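Local coordinates for protein lectin (Pleurotus ostreatus, PDB 6T0Q) that binds calcium and N-acetylgalactosamine, and probably other galactose-type sugars, as a mushroom lectin with two beta-sandwich domains, at residues Leu189-Trp200 and Trp344-Ala353. Sequence-based numbering, arbitrary orientation.
Sequences LPPVLPLRGSNW and WGAGMVIPSA
P190 and V192 grip the C-terminal tail through two backbone hydrogen bonds, A353 N to P190 O and V192 N to P351 O, both 2.8 Å long, the first nearly straight at 169° and the second more bent. They frame P191 and S352, a non-hydrogen-bonded pair in a single antiparallel bridge. P190 O also takes a weaker CA-H...O contact from S352 CA. Beside the bridge, one water donates to L189 O and is hydrogen-bonded to S352 OG, with S352 CB against the L189 methyl CD1. V192 CG1 sits between its backbone N and carbonyl carbon (chi1 54°), which brings it to P351 O and I350 CG2. Segment 189-200 carries the chain from the first beta-sandwich into edge strand 199-202 of the second, and the C-terminal tail runs back along this interdomain linker; P190 and A353 both touch A100 of the first domain. Farther on, L195 CD1 touches M348 CG (3.6 Å), the two side chains crossing at about a right angle. L195 O accepts S198 N, closing a type II turn. M348, bent at chi2 and chi3, brings CE obliquely to W200 CH2 (3.7 Å). The five-membered ring of W200 stacks face-to-face, offset, on the six-membered ring of W344 (centroids 4.1 Å apart, planes at 27°). W200 NE1 donates to a second water (2.9 Å), which donates to G345 O (2.7 Å), while W344 NE1 is hydrogen-bonded to OD2 of the calcium ligand D239.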
loop_
_atom_site.group_PDB
_atom_site.type_symbol
_atom_site.label_atom_id
_atom_site.label_comp_id
_atom_site.label_asym_id
_atom_site.label_seq_id
_atom_site.Cartn_x
_atom_site.Cartn_y
_atom_site.Cartn_z
ATOM N N LEU A 189 6.279 24.186 27.288
ATOM C CA LEU A 189 5.908 23.378 26.141
ATOM C C LEU A 189 6.434 21.957 26.334
ATOM O O LEU A 189 7.561 21.777 26.793
ATOM C CB LEU A 189 6.482 23.995 24.866
ATOM C CG LEU A 189 5.968 25.395 24.506
ATOM C CD1 LEU A 189 6.756 26.005 23.341
ATOM C CD2 LEU A 189 4.474 25.349 24.168
ATOM N N PRO A 190 5.642 20.936 26.020
ATOM C CA PRO A 190 6.155 19.563 26.058
ATOM C C PRO A 190 7.104 19.331 24.898
ATOM O O PRO A 190 7.152 20.145 23.962
ATOM C CB PRO A 190 4.884 18.716 25.901
ATOM C CG PRO A 190 4.032 19.555 25.003
ATOM C CD PRO A 190 4.294 20.999 25.427
ATOM N N PRO A 191 7.854 18.229 24.899
ATOM C CA PRO A 191 8.618 17.872 23.697
ATOM C C PRO A 191 7.676 17.625 22.526
ATOM O O PRO A 191 6.523 17.231 22.713
ATOM C CB PRO A 191 9.352 16.584 24.110
ATOM C CG PRO A 191 8.522 16.021 25.228
ATOM C CD PRO A 191 8.018 17.229 25.974
ATOM N N VAL A 192 8.171 17.872 21.305
ATOM C CA VAL A 192 7.323 17.689 20.125
ATOM C C VAL A 192 6.810 16.253 20.048
ATOM O O VAL A 192 5.628 16.016 19.763
ATOM C CB VAL A 192 8.069 18.096 18.838
ATOM C CG1 VAL A 192 9.435 17.354 18.700
ATOM C CG2 VAL A 192 7.189 17.837 17.633
ATOM N N LEU A 193 7.680 15.282 20.323
ATOM C CA LEU A 193 7.373 13.857 20.376
ATOM C C LEU A 193 8.230 13.234 21.466
ATOM O O LEU A 193 9.320 13.741 21.762
ATOM C CB LEU A 193 7.669 13.141 19.043
ATOM C CG LEU A 193 6.755 13.470 17.860
ATOM C CD1 LEU A 193 7.339 12.890 16.566
ATOM C CD2 LEU A 193 5.354 12.916 18.119
ATOM N N PRO A 194 7.779 12.137 22.071
ATOM C CA PRO A 194 8.633 11.443 23.044
ATOM C C PRO A 194 9.688 10.613 22.329
ATOM O O PRO A 194 9.449 10.074 21.244
ATOM C CB PRO A 194 7.645 10.545 23.801
ATOM C CG PRO A 194 6.629 10.190 22.745
ATOM C CD PRO A 194 6.462 11.487 21.936
ATOM N N LEU A 195 10.875 10.536 22.934
ATOM C CA LEU A 195 11.810 9.466 22.596
ATOM C C LEU A 195 11.653 8.275 23.530
ATOM O O LEU A 195 11.951 7.137 23.141
ATOM C CB LEU A 195 13.252 9.976 22.634
ATOM C CG LEU A 195 13.600 10.922 21.488
ATOM C CD1 LEU A 195 15.028 11.400 21.637
ATOM C CD2 LEU A 195 13.362 10.240 20.122
ATOM N N ARG A 196 11.194 8.518 24.755
ATOM C CA ARG A 196 10.682 7.446 25.589
ATOM C C ARG A 196 9.673 6.628 24.793
ATOM O O ARG A 196 8.785 7.186 24.143
ATOM C CB ARG A 196 10.030 8.042 26.839
ATOM C CG ARG A 196 9.402 7.019 27.769
ATOM C CD ARG A 196 8.695 7.719 28.930
ATOM N NE ARG A 196 9.558 8.676 29.618
ATOM C CZ ARG A 196 10.121 8.453 30.802
ATOM N NH1 ARG A 196 9.911 7.296 31.422
ATOM N NH2 ARG A 196 10.895 9.378 31.364
ATOM N N GLY A 197 9.834 5.306 24.810
ATOM C CA GLY A 197 9.042 4.435 23.961
ATOM C C GLY A 197 9.709 4.056 22.653
ATOM O O GLY A 197 9.234 3.135 21.978
ATOM N N SER A 198 10.792 4.729 22.275
ATOM C CA SER A 198 11.561 4.379 21.089
ATOM C C SER A 198 12.870 3.712 21.498
ATOM O O SER A 198 13.242 3.683 22.675
ATOM C CB SER A 198 11.832 5.620 20.229
ATOM O OG SER A 198 10.614 6.235 19.858
ATOM N N ASN A 199 13.567 3.156 20.505
ATOM C CA ASN A 199 14.808 2.426 20.746
ATOM C C ASN A 199 15.928 2.951 19.866
ATOM O O ASN A 199 15.707 3.307 18.704
ATOM C CB ASN A 199 14.667 0.918 20.451
ATOM C CG ASN A 199 13.518 0.292 21.177
ATOM O OD1 ASN A 199 13.639 -0.079 22.338
ATOM N ND2 ASN A 199 12.378 0.180 20.498
ATOM N N TRP A 200 17.138 2.960 20.413
ATOM C CA TRP A 200 18.312 3.045 19.566
ATOM C C TRP A 200 18.462 1.730 18.811
ATOM O O TRP A 200 18.443 0.655 19.421
ATOM C CB TRP A 200 19.559 3.312 20.403
ATOM C CG TRP A 200 19.556 4.605 21.175
ATOM C CD1 TRP A 200 19.145 4.793 22.466
ATOM C CD2 TRP A 200 20.025 5.876 20.712
ATOM N NE1 TRP A 200 19.328 6.109 22.833
ATOM C CE2 TRP A 200 19.869 6.792 21.775
ATOM C CE3 TRP A 200 20.569 6.326 19.505
ATOM C CZ2 TRP A 200 20.236 8.135 21.668
ATOM C CZ3 TRP A 200 20.936 7.664 19.401
ATOM C CH2 TRP A 200 20.767 8.550 20.479
ATOM N N TRP A 344 24.267 7.128 25.936
ATOM C CA TRP A 344 23.621 8.392 25.587
ATOM C C TRP A 344 22.755 8.941 26.718
ATOM O O TRP A 344 22.623 10.163 26.846
ATOM C CB TRP A 344 22.796 8.217 24.315
ATOM C CG TRP A 344 23.622 7.560 23.239
ATOM C CD1 TRP A 344 24.656 8.122 22.546
ATOM C CD2 TRP A 344 23.512 6.210 22.773
ATOM N NE1 TRP A 344 25.187 7.209 21.663
ATOM C CE2 TRP A 344 24.502 6.029 21.778
ATOM C CE3 TRP A 344 22.669 5.138 23.092
ATOM C CZ2 TRP A 344 24.670 4.819 21.100
ATOM C CZ3 TRP A 344 22.830 3.935 22.406
ATOM C CH2 TRP A 344 23.822 3.788 21.418
ATOM N N GLY A 345 22.161 8.081 27.536
ATOM C CA GLY A 345 21.365 8.608 28.634
ATOM C C GLY A 345 20.019 9.160 28.176
ATOM O O GLY A 345 19.588 8.998 27.033
ATOM N N ALA A 346 19.357 9.846 29.106
ATOM C CA ALA A 346 18.004 10.344 28.882
ATOM C C ALA A 346 17.939 11.849 28.647
ATOM O O ALA A 346 16.834 12.393 28.539
ATOM C CB ALA A 346 17.105 9.971 30.074
ATOM N N GLY A 347 19.083 12.539 28.576
ATOM C CA GLY A 347 19.116 13.993 28.505
ATOM C C GLY A 347 18.955 14.635 27.136
ATOM O O GLY A 347 19.157 15.846 27.020
ATOM N N MET A 348 18.597 13.881 26.097
ATOM C CA MET A 348 18.412 14.446 24.755
ATOM C C MET A 348 17.628 15.760 24.777
ATOM O O MET A 348 16.532 15.841 25.338
ATOM C CB MET A 348 17.676 13.440 23.863
ATOM C CG MET A 348 17.616 13.858 22.383
ATOM S SD MET A 348 19.193 13.583 21.539
ATOM C CE MET A 348 19.252 11.776 21.549
ATOM N N VAL A 349 18.183 16.786 24.144
ATOM C CA VAL A 349 17.438 18.024 23.933
ATOM C C VAL A 349 16.458 17.812 22.779
ATOM O O VAL A 349 16.865 17.569 21.639
ATOM C CB VAL A 349 18.382 19.197 23.643
ATOM C CG1 VAL A 349 17.561 20.456 23.345
ATOM C CG2 VAL A 349 19.344 19.427 24.826
ATOM N N ILE A 350 15.165 17.912 23.073
ATOM C CA ILE A 350 14.101 17.689 22.094
ATOM C C ILE A 350 13.423 19.022 21.797
ATOM O O ILE A 350 13.119 19.767 22.741
ATOM C CB ILE A 350 13.078 16.670 22.619
ATOM C CG1 ILE A 350 13.759 15.320 22.906
ATOM C CG2 ILE A 350 11.919 16.519 21.624
ATOM C CD1 ILE A 350 12.902 14.341 23.715
ATOM N N PRO A 351 13.145 19.355 20.532
ATOM C CA PRO A 351 12.421 20.601 20.237
ATOM C C PRO A 351 11.060 20.635 20.914
ATOM O O PRO A 351 10.388 19.614 21.057
ATOM C CB PRO A 351 12.281 20.582 18.709
ATOM C CG PRO A 351 13.404 19.691 18.235
ATOM C CD PRO A 351 13.502 18.624 19.303
ATOM N N SER A 352 10.664 21.833 21.334
ATOM C CA SER A 352 9.351 22.034 21.932
ATOM C C SER A 352 8.244 21.813 20.911
ATOM O O SER A 352 8.386 22.144 19.730
ATOM C CB SER A 352 9.244 23.454 22.496
ATOM O OG SER A 352 10.250 23.673 23.463
ATOM N N ALA A 353 7.126 21.267 21.375
ATOM C CA ALA A 353 5.955 21.087 20.522
ATOM C C ALA A 353 5.363 22.432 20.103
ATOM O O ALA A 353 5.451 23.417 20.846
ATOM C CB ALA A 353 4.900 20.255 21.245
ATOM O OXT ALA A 353 4.767 22.562 19.033
HETATM O O HOH W 1 10.006 21.835 25.436
HETATM O O HOH W 2 19.669 6.673 25.645
#